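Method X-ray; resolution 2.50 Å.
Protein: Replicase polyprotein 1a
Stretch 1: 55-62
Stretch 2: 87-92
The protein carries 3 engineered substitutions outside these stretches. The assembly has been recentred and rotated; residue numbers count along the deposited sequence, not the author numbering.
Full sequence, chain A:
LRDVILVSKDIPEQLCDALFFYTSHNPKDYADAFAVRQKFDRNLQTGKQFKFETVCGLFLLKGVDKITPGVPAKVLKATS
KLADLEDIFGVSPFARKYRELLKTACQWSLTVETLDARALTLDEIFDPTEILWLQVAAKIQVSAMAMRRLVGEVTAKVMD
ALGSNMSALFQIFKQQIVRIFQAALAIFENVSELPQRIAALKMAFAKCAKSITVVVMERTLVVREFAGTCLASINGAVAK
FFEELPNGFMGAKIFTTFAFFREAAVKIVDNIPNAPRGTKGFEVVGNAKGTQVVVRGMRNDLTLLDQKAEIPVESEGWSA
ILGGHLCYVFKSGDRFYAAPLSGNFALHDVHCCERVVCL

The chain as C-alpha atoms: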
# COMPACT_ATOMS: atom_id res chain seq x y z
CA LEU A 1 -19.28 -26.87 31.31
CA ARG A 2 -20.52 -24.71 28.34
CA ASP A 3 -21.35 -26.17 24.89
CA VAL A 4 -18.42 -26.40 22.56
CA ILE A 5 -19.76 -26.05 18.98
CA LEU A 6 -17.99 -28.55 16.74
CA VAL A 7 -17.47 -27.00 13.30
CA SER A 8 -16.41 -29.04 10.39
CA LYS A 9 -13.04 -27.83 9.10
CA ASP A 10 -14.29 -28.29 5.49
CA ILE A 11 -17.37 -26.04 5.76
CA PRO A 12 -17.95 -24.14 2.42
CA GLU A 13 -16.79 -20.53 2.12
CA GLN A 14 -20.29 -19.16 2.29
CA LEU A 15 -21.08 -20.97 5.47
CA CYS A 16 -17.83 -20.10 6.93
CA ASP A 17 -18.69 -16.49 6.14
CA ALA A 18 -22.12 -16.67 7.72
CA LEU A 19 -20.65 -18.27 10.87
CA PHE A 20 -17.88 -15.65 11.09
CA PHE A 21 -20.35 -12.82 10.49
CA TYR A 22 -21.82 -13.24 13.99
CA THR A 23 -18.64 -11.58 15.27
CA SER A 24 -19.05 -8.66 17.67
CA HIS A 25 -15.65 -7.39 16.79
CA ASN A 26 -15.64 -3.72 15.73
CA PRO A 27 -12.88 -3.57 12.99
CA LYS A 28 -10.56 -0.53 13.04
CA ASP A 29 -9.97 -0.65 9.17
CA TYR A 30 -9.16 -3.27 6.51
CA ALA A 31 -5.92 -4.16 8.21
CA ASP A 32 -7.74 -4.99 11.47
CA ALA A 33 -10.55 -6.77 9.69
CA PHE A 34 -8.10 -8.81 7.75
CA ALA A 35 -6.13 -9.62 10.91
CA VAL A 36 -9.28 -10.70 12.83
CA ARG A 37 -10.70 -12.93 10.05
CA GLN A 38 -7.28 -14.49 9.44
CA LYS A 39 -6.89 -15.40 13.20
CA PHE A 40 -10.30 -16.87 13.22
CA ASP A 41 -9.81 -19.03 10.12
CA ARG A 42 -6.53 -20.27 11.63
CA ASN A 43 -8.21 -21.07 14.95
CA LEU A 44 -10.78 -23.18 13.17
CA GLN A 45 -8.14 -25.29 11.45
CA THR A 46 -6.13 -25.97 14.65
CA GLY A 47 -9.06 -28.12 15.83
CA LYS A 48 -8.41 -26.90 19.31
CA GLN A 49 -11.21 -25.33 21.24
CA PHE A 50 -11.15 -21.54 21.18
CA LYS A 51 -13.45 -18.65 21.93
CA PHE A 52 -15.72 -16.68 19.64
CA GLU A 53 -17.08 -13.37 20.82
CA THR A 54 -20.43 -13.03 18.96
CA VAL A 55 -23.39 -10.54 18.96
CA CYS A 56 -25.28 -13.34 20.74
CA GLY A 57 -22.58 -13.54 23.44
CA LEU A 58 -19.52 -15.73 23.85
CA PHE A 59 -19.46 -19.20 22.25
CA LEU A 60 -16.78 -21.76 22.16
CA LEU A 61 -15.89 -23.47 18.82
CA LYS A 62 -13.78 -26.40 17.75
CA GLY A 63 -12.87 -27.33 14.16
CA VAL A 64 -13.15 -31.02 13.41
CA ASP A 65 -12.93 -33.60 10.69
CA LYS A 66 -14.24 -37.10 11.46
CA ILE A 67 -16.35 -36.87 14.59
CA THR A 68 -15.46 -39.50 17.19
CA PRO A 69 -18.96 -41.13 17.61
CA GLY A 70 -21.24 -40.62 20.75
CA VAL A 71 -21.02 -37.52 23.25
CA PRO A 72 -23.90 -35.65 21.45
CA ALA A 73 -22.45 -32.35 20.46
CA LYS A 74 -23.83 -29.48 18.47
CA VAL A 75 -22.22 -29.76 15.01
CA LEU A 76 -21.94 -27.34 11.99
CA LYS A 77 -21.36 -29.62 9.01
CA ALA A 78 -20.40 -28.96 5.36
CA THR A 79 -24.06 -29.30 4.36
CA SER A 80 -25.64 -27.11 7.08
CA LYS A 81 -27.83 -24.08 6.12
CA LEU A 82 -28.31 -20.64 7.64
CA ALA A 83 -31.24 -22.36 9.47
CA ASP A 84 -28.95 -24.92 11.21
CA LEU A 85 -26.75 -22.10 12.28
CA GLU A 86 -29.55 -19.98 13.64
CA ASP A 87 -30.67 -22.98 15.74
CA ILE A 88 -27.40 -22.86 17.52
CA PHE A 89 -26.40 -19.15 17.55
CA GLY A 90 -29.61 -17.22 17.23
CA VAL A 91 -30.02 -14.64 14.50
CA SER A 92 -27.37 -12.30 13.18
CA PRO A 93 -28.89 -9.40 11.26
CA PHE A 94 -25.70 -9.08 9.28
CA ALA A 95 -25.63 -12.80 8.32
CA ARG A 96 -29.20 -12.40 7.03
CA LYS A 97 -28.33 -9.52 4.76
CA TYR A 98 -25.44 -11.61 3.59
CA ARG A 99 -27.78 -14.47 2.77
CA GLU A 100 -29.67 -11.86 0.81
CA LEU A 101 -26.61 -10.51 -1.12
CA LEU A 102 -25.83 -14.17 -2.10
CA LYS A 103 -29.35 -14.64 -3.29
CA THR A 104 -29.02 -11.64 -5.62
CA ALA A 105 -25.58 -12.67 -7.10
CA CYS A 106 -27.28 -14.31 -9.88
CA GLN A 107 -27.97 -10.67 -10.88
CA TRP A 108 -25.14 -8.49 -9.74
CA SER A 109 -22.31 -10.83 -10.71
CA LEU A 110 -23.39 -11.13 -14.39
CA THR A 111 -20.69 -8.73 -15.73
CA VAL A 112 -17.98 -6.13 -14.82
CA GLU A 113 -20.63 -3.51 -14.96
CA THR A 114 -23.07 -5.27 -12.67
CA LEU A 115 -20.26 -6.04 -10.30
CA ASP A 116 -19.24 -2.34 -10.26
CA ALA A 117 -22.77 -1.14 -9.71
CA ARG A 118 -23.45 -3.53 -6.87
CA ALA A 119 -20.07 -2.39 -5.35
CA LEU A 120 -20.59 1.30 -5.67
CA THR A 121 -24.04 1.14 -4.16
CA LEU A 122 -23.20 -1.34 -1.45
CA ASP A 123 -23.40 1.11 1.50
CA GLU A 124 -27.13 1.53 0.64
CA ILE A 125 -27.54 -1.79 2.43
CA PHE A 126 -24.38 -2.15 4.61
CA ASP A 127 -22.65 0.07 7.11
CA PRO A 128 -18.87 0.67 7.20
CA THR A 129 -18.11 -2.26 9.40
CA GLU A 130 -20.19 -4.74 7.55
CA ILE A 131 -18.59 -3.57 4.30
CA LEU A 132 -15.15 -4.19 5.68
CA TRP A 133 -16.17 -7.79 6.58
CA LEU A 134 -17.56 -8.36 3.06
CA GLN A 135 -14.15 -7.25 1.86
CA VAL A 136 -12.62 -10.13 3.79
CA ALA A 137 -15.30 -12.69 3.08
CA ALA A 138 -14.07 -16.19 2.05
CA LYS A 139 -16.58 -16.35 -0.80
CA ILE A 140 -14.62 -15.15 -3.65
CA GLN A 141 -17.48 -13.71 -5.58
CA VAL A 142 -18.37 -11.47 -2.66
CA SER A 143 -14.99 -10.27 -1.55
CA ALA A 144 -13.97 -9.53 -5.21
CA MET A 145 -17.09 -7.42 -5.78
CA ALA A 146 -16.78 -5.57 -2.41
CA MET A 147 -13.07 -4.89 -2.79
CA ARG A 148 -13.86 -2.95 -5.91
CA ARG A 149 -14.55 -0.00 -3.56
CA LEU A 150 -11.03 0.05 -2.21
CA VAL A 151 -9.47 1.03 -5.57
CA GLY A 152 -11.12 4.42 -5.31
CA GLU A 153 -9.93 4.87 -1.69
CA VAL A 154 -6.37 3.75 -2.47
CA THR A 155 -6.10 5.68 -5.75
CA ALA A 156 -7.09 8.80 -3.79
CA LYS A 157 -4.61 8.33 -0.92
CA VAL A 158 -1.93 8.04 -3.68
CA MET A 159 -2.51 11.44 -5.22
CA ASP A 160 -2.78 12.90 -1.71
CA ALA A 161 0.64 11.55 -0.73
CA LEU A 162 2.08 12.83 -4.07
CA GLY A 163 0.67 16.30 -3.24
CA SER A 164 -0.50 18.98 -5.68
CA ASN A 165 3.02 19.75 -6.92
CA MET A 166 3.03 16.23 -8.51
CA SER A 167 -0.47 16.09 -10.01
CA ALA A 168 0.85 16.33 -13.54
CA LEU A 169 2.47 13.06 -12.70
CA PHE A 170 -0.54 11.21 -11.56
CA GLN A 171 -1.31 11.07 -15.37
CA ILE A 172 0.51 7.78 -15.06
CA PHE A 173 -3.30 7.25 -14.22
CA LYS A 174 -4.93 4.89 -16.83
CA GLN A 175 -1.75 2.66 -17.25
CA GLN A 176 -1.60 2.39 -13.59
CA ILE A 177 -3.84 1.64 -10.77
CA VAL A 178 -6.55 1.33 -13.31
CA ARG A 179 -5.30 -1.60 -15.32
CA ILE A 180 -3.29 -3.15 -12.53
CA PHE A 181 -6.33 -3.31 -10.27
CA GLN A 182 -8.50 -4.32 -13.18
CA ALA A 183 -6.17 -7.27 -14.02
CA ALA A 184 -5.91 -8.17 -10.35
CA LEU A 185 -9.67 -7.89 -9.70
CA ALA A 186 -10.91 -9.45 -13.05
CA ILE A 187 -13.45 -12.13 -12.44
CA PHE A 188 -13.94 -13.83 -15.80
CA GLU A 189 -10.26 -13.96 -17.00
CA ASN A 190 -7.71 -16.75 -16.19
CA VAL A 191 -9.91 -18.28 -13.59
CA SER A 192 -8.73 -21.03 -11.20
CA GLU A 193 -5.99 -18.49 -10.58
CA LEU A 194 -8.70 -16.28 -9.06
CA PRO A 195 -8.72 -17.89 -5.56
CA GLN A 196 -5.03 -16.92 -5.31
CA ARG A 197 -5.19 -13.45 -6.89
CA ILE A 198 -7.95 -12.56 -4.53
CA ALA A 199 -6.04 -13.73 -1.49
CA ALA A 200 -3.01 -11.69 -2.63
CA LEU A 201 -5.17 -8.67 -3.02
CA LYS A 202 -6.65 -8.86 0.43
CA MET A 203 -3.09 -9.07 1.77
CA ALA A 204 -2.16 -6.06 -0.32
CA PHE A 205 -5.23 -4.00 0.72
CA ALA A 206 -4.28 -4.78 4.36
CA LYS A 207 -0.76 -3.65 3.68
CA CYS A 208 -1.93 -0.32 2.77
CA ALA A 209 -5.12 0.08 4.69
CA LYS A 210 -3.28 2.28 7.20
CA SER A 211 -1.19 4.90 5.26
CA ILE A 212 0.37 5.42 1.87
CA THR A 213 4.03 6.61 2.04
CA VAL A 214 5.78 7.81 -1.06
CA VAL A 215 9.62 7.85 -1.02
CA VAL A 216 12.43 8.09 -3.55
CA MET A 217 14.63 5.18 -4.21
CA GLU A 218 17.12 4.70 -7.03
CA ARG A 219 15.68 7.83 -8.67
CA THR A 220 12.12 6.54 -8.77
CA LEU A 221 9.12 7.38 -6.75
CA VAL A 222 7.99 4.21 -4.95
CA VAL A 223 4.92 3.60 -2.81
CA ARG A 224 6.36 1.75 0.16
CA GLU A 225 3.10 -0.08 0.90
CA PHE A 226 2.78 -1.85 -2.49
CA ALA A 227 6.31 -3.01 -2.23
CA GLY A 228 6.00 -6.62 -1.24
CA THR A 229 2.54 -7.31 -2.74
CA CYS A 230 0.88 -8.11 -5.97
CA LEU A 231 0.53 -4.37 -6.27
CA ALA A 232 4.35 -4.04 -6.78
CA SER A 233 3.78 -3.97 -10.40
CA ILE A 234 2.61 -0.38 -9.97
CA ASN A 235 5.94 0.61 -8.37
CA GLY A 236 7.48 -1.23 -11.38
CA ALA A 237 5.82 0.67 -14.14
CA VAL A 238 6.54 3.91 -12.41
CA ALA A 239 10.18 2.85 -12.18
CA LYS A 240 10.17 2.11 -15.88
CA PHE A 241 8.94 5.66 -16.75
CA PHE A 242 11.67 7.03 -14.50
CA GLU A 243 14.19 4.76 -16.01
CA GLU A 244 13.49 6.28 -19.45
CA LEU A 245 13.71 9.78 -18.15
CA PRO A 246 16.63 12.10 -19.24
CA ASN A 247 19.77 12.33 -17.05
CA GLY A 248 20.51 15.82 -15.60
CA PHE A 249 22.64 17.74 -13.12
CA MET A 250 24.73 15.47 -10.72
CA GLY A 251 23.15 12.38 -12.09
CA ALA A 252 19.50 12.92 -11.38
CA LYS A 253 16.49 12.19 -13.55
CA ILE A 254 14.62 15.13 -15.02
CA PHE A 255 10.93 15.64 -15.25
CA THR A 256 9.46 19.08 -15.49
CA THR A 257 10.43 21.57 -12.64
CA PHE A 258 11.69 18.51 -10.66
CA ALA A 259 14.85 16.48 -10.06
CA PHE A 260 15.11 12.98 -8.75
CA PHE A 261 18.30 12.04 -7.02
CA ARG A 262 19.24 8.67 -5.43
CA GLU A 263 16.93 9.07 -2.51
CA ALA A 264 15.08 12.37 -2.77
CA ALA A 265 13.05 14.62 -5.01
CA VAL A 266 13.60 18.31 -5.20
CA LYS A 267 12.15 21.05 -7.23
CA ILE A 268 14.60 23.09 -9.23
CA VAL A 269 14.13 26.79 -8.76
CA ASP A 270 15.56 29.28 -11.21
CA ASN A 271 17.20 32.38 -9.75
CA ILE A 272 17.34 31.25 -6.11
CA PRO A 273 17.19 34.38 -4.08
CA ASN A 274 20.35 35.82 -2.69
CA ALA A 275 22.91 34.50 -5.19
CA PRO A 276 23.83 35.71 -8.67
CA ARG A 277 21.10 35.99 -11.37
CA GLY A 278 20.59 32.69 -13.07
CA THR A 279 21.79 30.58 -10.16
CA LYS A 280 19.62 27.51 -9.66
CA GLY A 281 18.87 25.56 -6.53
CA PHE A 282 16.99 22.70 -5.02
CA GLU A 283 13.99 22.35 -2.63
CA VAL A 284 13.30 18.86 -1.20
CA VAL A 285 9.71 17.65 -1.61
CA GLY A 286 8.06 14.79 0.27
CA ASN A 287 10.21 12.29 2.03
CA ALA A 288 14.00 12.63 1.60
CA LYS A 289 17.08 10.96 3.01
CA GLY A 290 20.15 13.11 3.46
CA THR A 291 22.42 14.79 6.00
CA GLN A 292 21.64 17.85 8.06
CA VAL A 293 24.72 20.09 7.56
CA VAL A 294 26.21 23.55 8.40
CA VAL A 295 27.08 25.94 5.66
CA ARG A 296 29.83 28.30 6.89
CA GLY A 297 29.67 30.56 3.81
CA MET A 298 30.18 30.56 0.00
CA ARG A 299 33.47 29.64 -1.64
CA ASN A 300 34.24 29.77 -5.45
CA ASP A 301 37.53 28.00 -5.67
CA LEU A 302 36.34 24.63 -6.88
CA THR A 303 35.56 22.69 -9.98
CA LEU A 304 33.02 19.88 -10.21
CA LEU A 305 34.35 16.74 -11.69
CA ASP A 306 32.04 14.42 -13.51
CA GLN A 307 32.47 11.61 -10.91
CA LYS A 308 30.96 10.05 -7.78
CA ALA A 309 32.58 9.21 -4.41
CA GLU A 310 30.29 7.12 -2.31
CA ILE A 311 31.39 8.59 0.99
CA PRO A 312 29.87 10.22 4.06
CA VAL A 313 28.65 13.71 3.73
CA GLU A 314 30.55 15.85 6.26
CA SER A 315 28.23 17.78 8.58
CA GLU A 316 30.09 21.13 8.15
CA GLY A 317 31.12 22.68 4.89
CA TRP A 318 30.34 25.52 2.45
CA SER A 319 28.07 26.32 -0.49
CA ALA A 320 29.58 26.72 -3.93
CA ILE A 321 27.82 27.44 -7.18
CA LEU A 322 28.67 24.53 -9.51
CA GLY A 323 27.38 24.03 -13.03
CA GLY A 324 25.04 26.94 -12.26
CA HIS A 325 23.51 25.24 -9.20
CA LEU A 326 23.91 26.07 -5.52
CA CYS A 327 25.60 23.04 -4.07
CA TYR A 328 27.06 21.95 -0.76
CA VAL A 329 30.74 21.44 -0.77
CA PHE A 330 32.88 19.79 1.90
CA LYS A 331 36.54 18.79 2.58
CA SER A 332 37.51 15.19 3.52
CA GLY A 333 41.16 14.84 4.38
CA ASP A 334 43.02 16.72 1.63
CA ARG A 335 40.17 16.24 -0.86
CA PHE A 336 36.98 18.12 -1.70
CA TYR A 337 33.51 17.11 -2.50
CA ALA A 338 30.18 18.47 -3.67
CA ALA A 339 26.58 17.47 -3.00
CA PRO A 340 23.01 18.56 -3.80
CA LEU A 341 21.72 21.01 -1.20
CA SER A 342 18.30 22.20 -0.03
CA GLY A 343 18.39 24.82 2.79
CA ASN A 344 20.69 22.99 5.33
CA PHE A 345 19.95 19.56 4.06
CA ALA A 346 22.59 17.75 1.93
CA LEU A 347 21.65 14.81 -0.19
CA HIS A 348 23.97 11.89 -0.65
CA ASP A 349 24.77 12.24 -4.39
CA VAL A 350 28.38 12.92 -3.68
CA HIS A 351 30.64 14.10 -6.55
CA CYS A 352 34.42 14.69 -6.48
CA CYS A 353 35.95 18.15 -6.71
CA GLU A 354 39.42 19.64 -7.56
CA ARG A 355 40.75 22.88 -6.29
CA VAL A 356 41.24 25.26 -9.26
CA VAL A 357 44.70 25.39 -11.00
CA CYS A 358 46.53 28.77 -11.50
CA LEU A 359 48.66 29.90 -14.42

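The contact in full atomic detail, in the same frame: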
# COMPACT_ATOMS: atom_id res chain seq x y z
N VAL A 55 -22.34 -11.55 18.62
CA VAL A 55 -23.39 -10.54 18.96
C VAL A 55 -24.58 -11.22 19.68
O VAL A 55 -25.64 -10.59 19.94
CB VAL A 55 -23.96 -9.73 17.71
CG1 VAL A 55 -22.89 -9.00 16.98
CG2 VAL A 55 -24.71 -10.61 16.73
N CYS A 56 -24.41 -12.53 19.91
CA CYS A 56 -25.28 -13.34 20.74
C CYS A 56 -24.48 -13.83 21.92
O CYS A 56 -24.77 -14.89 22.44
CB CYS A 56 -25.70 -14.58 19.97
SG CYS A 56 -26.74 -14.17 18.62
N GLY A 57 -23.42 -13.11 22.31
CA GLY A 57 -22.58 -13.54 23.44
C GLY A 57 -21.49 -14.55 23.05
O GLY A 57 -21.29 -14.87 21.85
N LEU A 58 -20.75 -15.02 24.05
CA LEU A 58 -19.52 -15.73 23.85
C LEU A 58 -19.86 -17.18 23.49
O LEU A 58 -20.62 -17.80 24.22
CB LEU A 58 -18.70 -15.70 25.14
CG LEU A 58 -17.43 -16.56 25.26
CD1 LEU A 58 -16.46 -16.33 24.09
CD2 LEU A 58 -16.72 -16.24 26.59
N PHE A 59 -19.34 -17.73 22.39
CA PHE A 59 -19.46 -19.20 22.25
C PHE A 59 -18.08 -19.75 22.19
O PHE A 59 -17.09 -19.00 21.99
CB PHE A 59 -20.24 -19.69 21.03
CG PHE A 59 -21.71 -19.26 21.00
CD1 PHE A 59 -22.72 -20.19 21.19
CD2 PHE A 59 -22.08 -17.93 20.71
CE1 PHE A 59 -24.07 -19.80 21.13
CE2 PHE A 59 -23.41 -17.52 20.65
CZ PHE A 59 -24.42 -18.45 20.85
N LEU A 60 -18.01 -21.05 22.38
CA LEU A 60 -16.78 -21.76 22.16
C LEU A 60 -16.95 -22.64 20.90
O LEU A 60 -18.00 -23.32 20.77
CB LEU A 60 -16.46 -22.64 23.36
CG LEU A 60 -16.65 -22.06 24.77
CD1 LEU A 60 -16.23 -23.17 25.78
CD2 LEU A 60 -15.93 -20.69 25.03
N LEU A 61 -15.92 -22.62 20.02
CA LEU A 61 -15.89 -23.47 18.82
C LEU A 61 -14.70 -24.41 18.80
O LEU A 61 -13.73 -24.18 19.47
CB LEU A 61 -15.91 -22.64 17.51
CG LEU A 61 -16.86 -21.44 17.39
CD1 LEU A 61 -16.37 -20.39 16.42
CD2 LEU A 61 -18.22 -21.85 17.04
N LYS A 62 -14.82 -25.43 17.99
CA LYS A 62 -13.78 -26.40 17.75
C LYS A 62 -13.88 -27.01 16.32
O LYS A 62 -14.88 -27.69 15.99
CB LYS A 62 -13.94 -27.51 18.76
CG LYS A 62 -12.73 -28.40 18.86
CD LYS A 62 -13.09 -29.73 19.46
CE LYS A 62 -11.87 -30.42 19.89
NZ LYS A 62 -11.66 -29.93 21.28
N ASP A 87 -30.21 -22.09 14.64
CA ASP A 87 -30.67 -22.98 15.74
C ASP A 87 -29.69 -23.02 16.87
O ASP A 87 -30.06 -23.22 18.02
CB ASP A 87 -30.90 -24.41 15.27
CG ASP A 87 -32.12 -24.52 14.38
OD1 ASP A 87 -32.99 -23.57 14.39
OD2 ASP A 87 -32.19 -25.55 13.66
N ILE A 88 -28.43 -22.82 16.54
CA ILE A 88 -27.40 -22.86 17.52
C ILE A 88 -27.11 -21.46 18.01
O ILE A 88 -27.04 -21.27 19.22
CB ILE A 88 -26.13 -23.38 16.92
CG1 ILE A 88 -26.23 -24.89 16.55
CG2 ILE A 88 -24.96 -22.99 17.80
CD1 ILE A 88 -25.11 -25.30 15.68
N PHE A 89 -26.96 -20.46 17.11
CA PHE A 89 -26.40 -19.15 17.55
C PHE A 89 -27.42 -18.06 17.80
O PHE A 89 -27.15 -17.08 18.53
CB PHE A 89 -25.29 -18.65 16.62
CG PHE A 89 -24.05 -19.51 16.62
CD1 PHE A 89 -23.95 -20.62 15.81
CD2 PHE A 89 -22.97 -19.20 17.42
CE1 PHE A 89 -22.83 -21.45 15.80
CE2 PHE A 89 -21.81 -20.02 17.43
CZ PHE A 89 -21.73 -21.14 16.63
N GLY A 90 -28.62 -18.26 17.28
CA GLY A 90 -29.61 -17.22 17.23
C GLY A 90 -29.40 -16.54 15.90
O GLY A 90 -28.75 -17.10 15.02
N VAL A 91 -29.94 -15.34 15.75
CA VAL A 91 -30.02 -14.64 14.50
C VAL A 91 -28.98 -13.55 14.56
O VAL A 91 -28.80 -12.92 15.60
CB VAL A 91 -31.41 -13.99 14.29
CG1 VAL A 91 -31.47 -13.20 12.93
CG2 VAL A 91 -32.45 -15.05 14.25
N SER A 92 -28.29 -13.39 13.42
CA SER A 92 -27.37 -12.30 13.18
C SER A 92 -27.94 -11.43 12.08
O SER A 92 -28.17 -11.90 11.01
CB SER A 92 -25.99 -12.82 12.78
OG SER A 92 -25.25 -11.72 12.26

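A strand and the loop before it pack against the end of a helix in Replicase polyprotein 1a. The first stretch runs from a loop at Val55 and Cys56 into a strand that carries Phe59, Leu60 and Leu61 onward past Lys62. The second closes a helix at Phe89, leaves helical geometry at Gly90 and continues as loop to Ser92. The touching parts, measured from Cys56 to Leu61 and from Ile88 to Val91, run 143° apart, so the chains pass in roughly opposing directions but well off antiparallel. The backbones come nearest at Cys56 and Phe89, whose CA atoms are 6.7 Å apart. No clear hydrogen bond links the stretches, and the strand does not pair with the other backbone; side chains of the first stretch make the contact, meeting the Phe89 ring and backbone atoms of the second, and the contact buries 314 Å² summed over both sides.

The aromatic contact centres on Phe89, which gives up 99 Å² to the other stretch, the most of any residue here, followed by Phe59 with 66 Å². The two rings meet edge to face, the edge of Phe89 directed at a face of Phe59, with centroids 4.5 Å apart and planes inclined at 53°. In such a pairing the slightly positive ring hydrogens of one phenyl approach the electron-rich face of the other, so electrostatics add to dispersion. The closest atoms are Phe59 CD2 and Phe89 CD2, 3.6 Å apart, which is ordinary van der Waals distance. Both residues have chi1 in the m well, yet they arrive differently: the CA-to-CB bond of Phe59 points toward the helix end, whereas that of Phe89 points sideways and its ring then comes nearer to the strand.

An aliphatic contact follows two residues along the strand, where Leu61 also reaches Phe89. Its CA-to-CB bond is sideways, but an m, t conformation brings the end of the side chain closer, and Leu61 CD2 sits 3.6 Å from Phe89 CZ, near the plane of the ring. The Phe89 edge is therefore lined by both Phe59 and Leu61, a purely apolar contact in which Phe89 and Leu61 are buried. Between them in sequence, Leu60 points away and takes no part, as expected from the alternation of side chains along a strand.

Contacts with backbone atoms complete the interface. The Phe59 ring also lies beside the last helical turn, with Phe59 CE1 3.8 Å from Ile88 O, an oblique approach. At the loop end of the first stretch, Cys56 points toward the helix end. Cys56 SG is modelled 2.9 Å from Phe89 O, too close to support an interpretation of the contact, and Cys56 SG lies 3.9 Å from Val91 O.

At the helix exit, Gly90 has positive phi (phi/psi 91/−163), and at these angles a CB would be jammed against the carbonyl O of Phe89; an ideal CB would also stand a tight 3.5 Å from Cys56 SG. Beyond it, Val91 points away, and Ser92 occupies the N-cap position of the next helix, its side chain capping a backbone N elsewhere in the structure.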